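Erythrocyte binding antigen 140 (Plasmodium falciparum, PDB 4GF2) probably binds a host receptor on the erythrocyte surface during parasite invasion, this chain being the portion with its two Duffy binding domains. Local coordinates at residues Lys426-Asp430 against Lys431-Glu435. The protein carries 3 engineered substitutions. Numbering follows the deposited sequence.
With GOL (glycerol), chain C.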
ATOM      1  N   LYS A 426      -7.088 -12.998   3.138  1.00 45.51           N
ATOM      2  CA  LYS A 426      -5.808 -12.940   3.839  1.00 48.77           C
ATOM      3  C   LYS A 426      -5.514 -11.531   4.340  1.00 46.21           C
ATOM      4  O   LYS A 426      -5.003 -11.354   5.444  1.00 48.41           O
ATOM      5  CB  LYS A 426      -4.672 -13.422   2.937  1.00 54.02           C
ATOM      6  CG  LYS A 426      -4.691 -14.911   2.669  1.00 63.43           C
ATOM      7  CD  LYS A 426      -3.456 -15.355   1.907  1.00 74.64           C
ATOM      8  CE  LYS A 426      -3.496 -16.848   1.617  1.00 85.81           C
ATOM      9  NZ  LYS A 426      -2.264 -17.324   0.926  1.00 92.69           N
ATOM     10  N   VAL A 427      -5.833 -10.527   3.532  1.00 42.96           N
ATOM     11  CA  VAL A 427      -5.678  -9.142   3.963  1.00 44.13           C
ATOM     12  C   VAL A 427      -6.454  -8.915   5.254  1.00 49.38           C
ATOM     13  O   VAL A 427      -6.007  -8.185   6.142  1.00 52.26           O
ATOM     14  CB  VAL A 427      -6.167  -8.154   2.895  1.00 40.93           C
ATOM     15  CG1 VAL A 427      -6.215  -6.740   3.458  1.00 40.58           C
ATOM     16  CG2 VAL A 427      -5.267  -8.217   1.670  1.00 40.45           C
ATOM     17  N   ASN A 428      -7.621  -9.546   5.351  1.00 50.28           N
ATOM     18  CA  ASN A 428      -8.431  -9.480   6.562  1.00 52.52           C
ATOM     19  C   ASN A 428      -7.769 -10.238   7.708  1.00 53.75           C
ATOM     20  O   ASN A 428      -7.633 -11.459   7.656  1.00 52.74           O
ATOM     21  CB  ASN A 428      -9.822 -10.049   6.290  1.00 51.55           C
ATOM     22  CG  ASN A 428     -10.731  -9.972   7.493  1.00 54.04           C
ATOM     23  OD1 ASN A 428     -10.369  -9.415   8.531  1.00 56.33           O
ATOM     24  ND2 ASN A 428     -11.925 -10.530   7.359  1.00 53.74           N
ATOM     25  N   LYS A 429      -7.361  -9.509   8.742  1.00 55.10           N
ATOM     26  CA  LYS A 429      -6.612 -10.098   9.848  1.00 55.24           C
ATOM     27  C   LYS A 429      -7.523 -10.493  11.002  1.00 56.37           C
ATOM     28  O   LYS A 429      -7.057 -10.960  12.041  1.00 57.03           O
ATOM     29  CB  LYS A 429      -5.546  -9.118  10.345  1.00 57.66           C
ATOM     30  CG  LYS A 429      -4.585  -8.651   9.267  1.00 58.89           C
ATOM     31  CD  LYS A 429      -3.879  -9.820   8.600  1.00 62.59           C
ATOM     32  CE  LYS A 429      -2.948  -9.355   7.491  1.00 66.06           C
ATOM     33  NZ  LYS A 429      -2.310 -10.505   6.787  1.00 67.58           N
ATOM     34  N   ASP A 430      -8.824 -10.300  10.822  1.00 57.02           N
ATOM     35  CA  ASP A 430      -9.796 -10.664  11.841  1.00 61.07           C
ATOM     36  C   ASP A 430      -9.808 -12.178  12.026  1.00 62.28           C
ATOM     37  O   ASP A 430      -9.766 -12.926  11.053  1.00 59.43           O
ATOM     38  CB  ASP A 430     -11.185 -10.174  11.442  1.00 61.87           C
ATOM     39  CG  ASP A 430     -12.171 -10.244  12.580  1.00 66.86           C
ATOM     40  OD1 ASP A 430     -12.666 -11.352  12.868  1.00 64.29           O
ATOM     41  OD2 ASP A 430     -12.449  -9.188  13.188  1.00 73.42           O
ATOM     42  N   LYS A 431      -9.870 -12.627  13.274  1.00 67.34           N
ATOM     43  CA  LYS A 431      -9.788 -14.055  13.570  1.00 69.99           C
ATOM     44  C   LYS A 431     -11.135 -14.776  13.473  1.00 73.05           C
ATOM     45  O   LYS A 431     -11.198 -15.999  13.597  1.00 75.75           O
ATOM     46  CB  LYS A 431      -9.158 -14.276  14.948  1.00 73.45           C
ATOM     47  CG  LYS A 431      -7.664 -14.000  14.962  1.00 73.77           C
ATOM     48  CD  LYS A 431      -7.056 -14.243  16.326  1.00 80.19           C
ATOM     49  CE  LYS A 431      -5.540 -14.149  16.277  1.00 83.02           C
ATOM     50  NZ  LYS A 431      -5.067 -12.837  15.756  1.00 83.03           N
ATOM     51  N   LYS A 432     -12.208 -14.022  13.255  1.00 73.56           N
ATOM     52  CA  LYS A 432     -13.494 -14.629  12.936  1.00 74.95           C
ATOM     53  C   LYS A 432     -13.531 -14.835  11.431  1.00 67.61           C
ATOM     54  O   LYS A 432     -13.498 -13.871  10.667  1.00 65.28           O
ATOM     55  CB  LYS A 432     -14.651 -13.738  13.382  1.00 82.55           C
ATOM     56  CG  LYS A 432     -15.951 -14.497  13.597  1.00 88.75           C
ATOM     57  CD  LYS A 432     -17.162 -13.586  13.527  1.00 91.92           C
ATOM     58  CE  LYS A 432     -18.421 -14.302  13.992  1.00 96.05           C
ATOM     59  NZ  LYS A 432     -19.626 -13.432  13.928  1.00 98.23           N
ATOM     60  N   ARG A 433     -13.593 -16.092  11.000  1.00 65.53           N
ATOM     61  CA  ARG A 433     -13.352 -16.403   9.599  1.00 62.64           C
ATOM     62  C   ARG A 433     -14.392 -17.328   8.976  1.00 62.36           C
ATOM     63  O   ARG A 433     -14.090 -18.080   8.050  1.00 61.32           O
ATOM     64  CB  ARG A 433     -11.943 -16.980   9.446  1.00 63.37           C
ATOM     65  CG  ARG A 433     -10.899 -16.141  10.170  1.00 64.74           C
ATOM     66  CD  ARG A 433      -9.493 -16.390   9.666  1.00 62.28           C
ATOM     67  NE  ARG A 433      -9.319 -16.004   8.267  1.00 56.85           N
ATOM     68  CZ  ARG A 433      -9.231 -14.750   7.831  1.00 53.28           C
ATOM     69  NH1 ARG A 433      -9.319 -13.731   8.673  1.00 52.51           N
ATOM     70  NH2 ARG A 433      -9.062 -14.511   6.541  1.00 50.12           N
ATOM     71  N   ASN A 434     -15.622 -17.251   9.470  1.00 63.51           N
ATOM     72  CA  ASN A 434     -16.737 -17.947   8.837  1.00 62.72           C
ATOM     73  C   ASN A 434     -17.162 -17.244   7.546  1.00 60.56           C
ATOM     74  O   ASN A 434     -16.879 -16.059   7.350  1.00 58.67           O
ATOM     75  CB  ASN A 434     -17.921 -18.057   9.800  1.00 66.49           C
ATOM     76  CG  ASN A 434     -18.324 -16.720  10.389  1.00 69.63           C
ATOM     77  OD1 ASN A 434     -17.704 -16.235  11.336  1.00 74.11           O
ATOM     78  ND2 ASN A 434     -19.373 -16.122   9.840  1.00 68.76           N
ATOM     79  N   GLU A 435     -17.841 -17.982   6.672  1.00 62.22           N
ATOM     80  CA  GLU A 435     -18.234 -17.474   5.358  1.00 62.49           C
ATOM     81  C   GLU A 435     -18.763 -16.045   5.402  1.00 61.38           C
ATOM     82  O   GLU A 435     -18.175 -15.144   4.810  1.00 56.63           O
ATOM     83  CB  GLU A 435     -19.298 -18.374   4.727  1.00 69.37           C
ATOM     84  CG  GLU A 435     -18.756 -19.620   4.051  1.00 75.45           C
ATOM     85  CD  GLU A 435     -19.779 -20.271   3.131  1.00 82.62           C
ATOM     86  OE1 GLU A 435     -20.193 -21.417   3.411  1.00 88.28           O
ATOM     87  OE2 GLU A 435     -20.166 -19.633   2.128  1.00 82.80           O
TER
HETATM   88  C1  GOL C 802     -10.049 -10.429  17.011  1.00 92.06           C
HETATM   89  O1  GOL C 802      -9.748 -10.555  15.638  1.00 94.22           O
HETATM   90  C2  GOL C 802     -11.549 -10.211  17.193  1.00 87.57           C
HETATM   91  O2  GOL C 802     -12.220 -10.517  15.991  1.00 87.28           O
HETATM   92  C3  GOL C 802     -11.831  -8.764  17.589  1.00 82.74           C
HETATM   93  O3  GOL C 802     -13.208  -8.589  17.838  1.00 79.16           O
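Asp430 and Arg433 meet where the backbone leaves helix 415-427 at Asn428 and turns through an irregular loop that reaches the N-cap, Asn434, of the next helix. The guanidinium of Arg433 reaches back toward the helix end, its chain bent about the CG-CD bond (chi3 64°), and NH1 donates to two backbone carbonyls. Arg433 NH1 lies 2.6 Å from Asp430 O, in the plane of both groups, and 3.0 Å from Asn428 O, which it approaches from above the carbonyl plane. NH2 bonds to Asn425 O, so one arginine ties the helix end to the loop. The carboxylate of Asp430 is turned away from the guanidinium: with CG anti to the backbone N (chi1 -167°), OD1 takes the backbone N of Lys432 on its anti side at 2.7 Å. A glycerol, probably from the crystallisation liquor, accepts from Lys431 N through O1 (3.1 Å) and bonds weakly to Asp430 OD2. Before this, the backbone N of Asp430 donates to Asn428 OD1 at 2.9 Å, closing an Asx turn. Within this Duffy binding domain the loop links helix 415-427 to helix 435-457; the side chains of Asn428 and Arg433 both rest on Leu438 of the latter, while Val427 packs against helix 361-382.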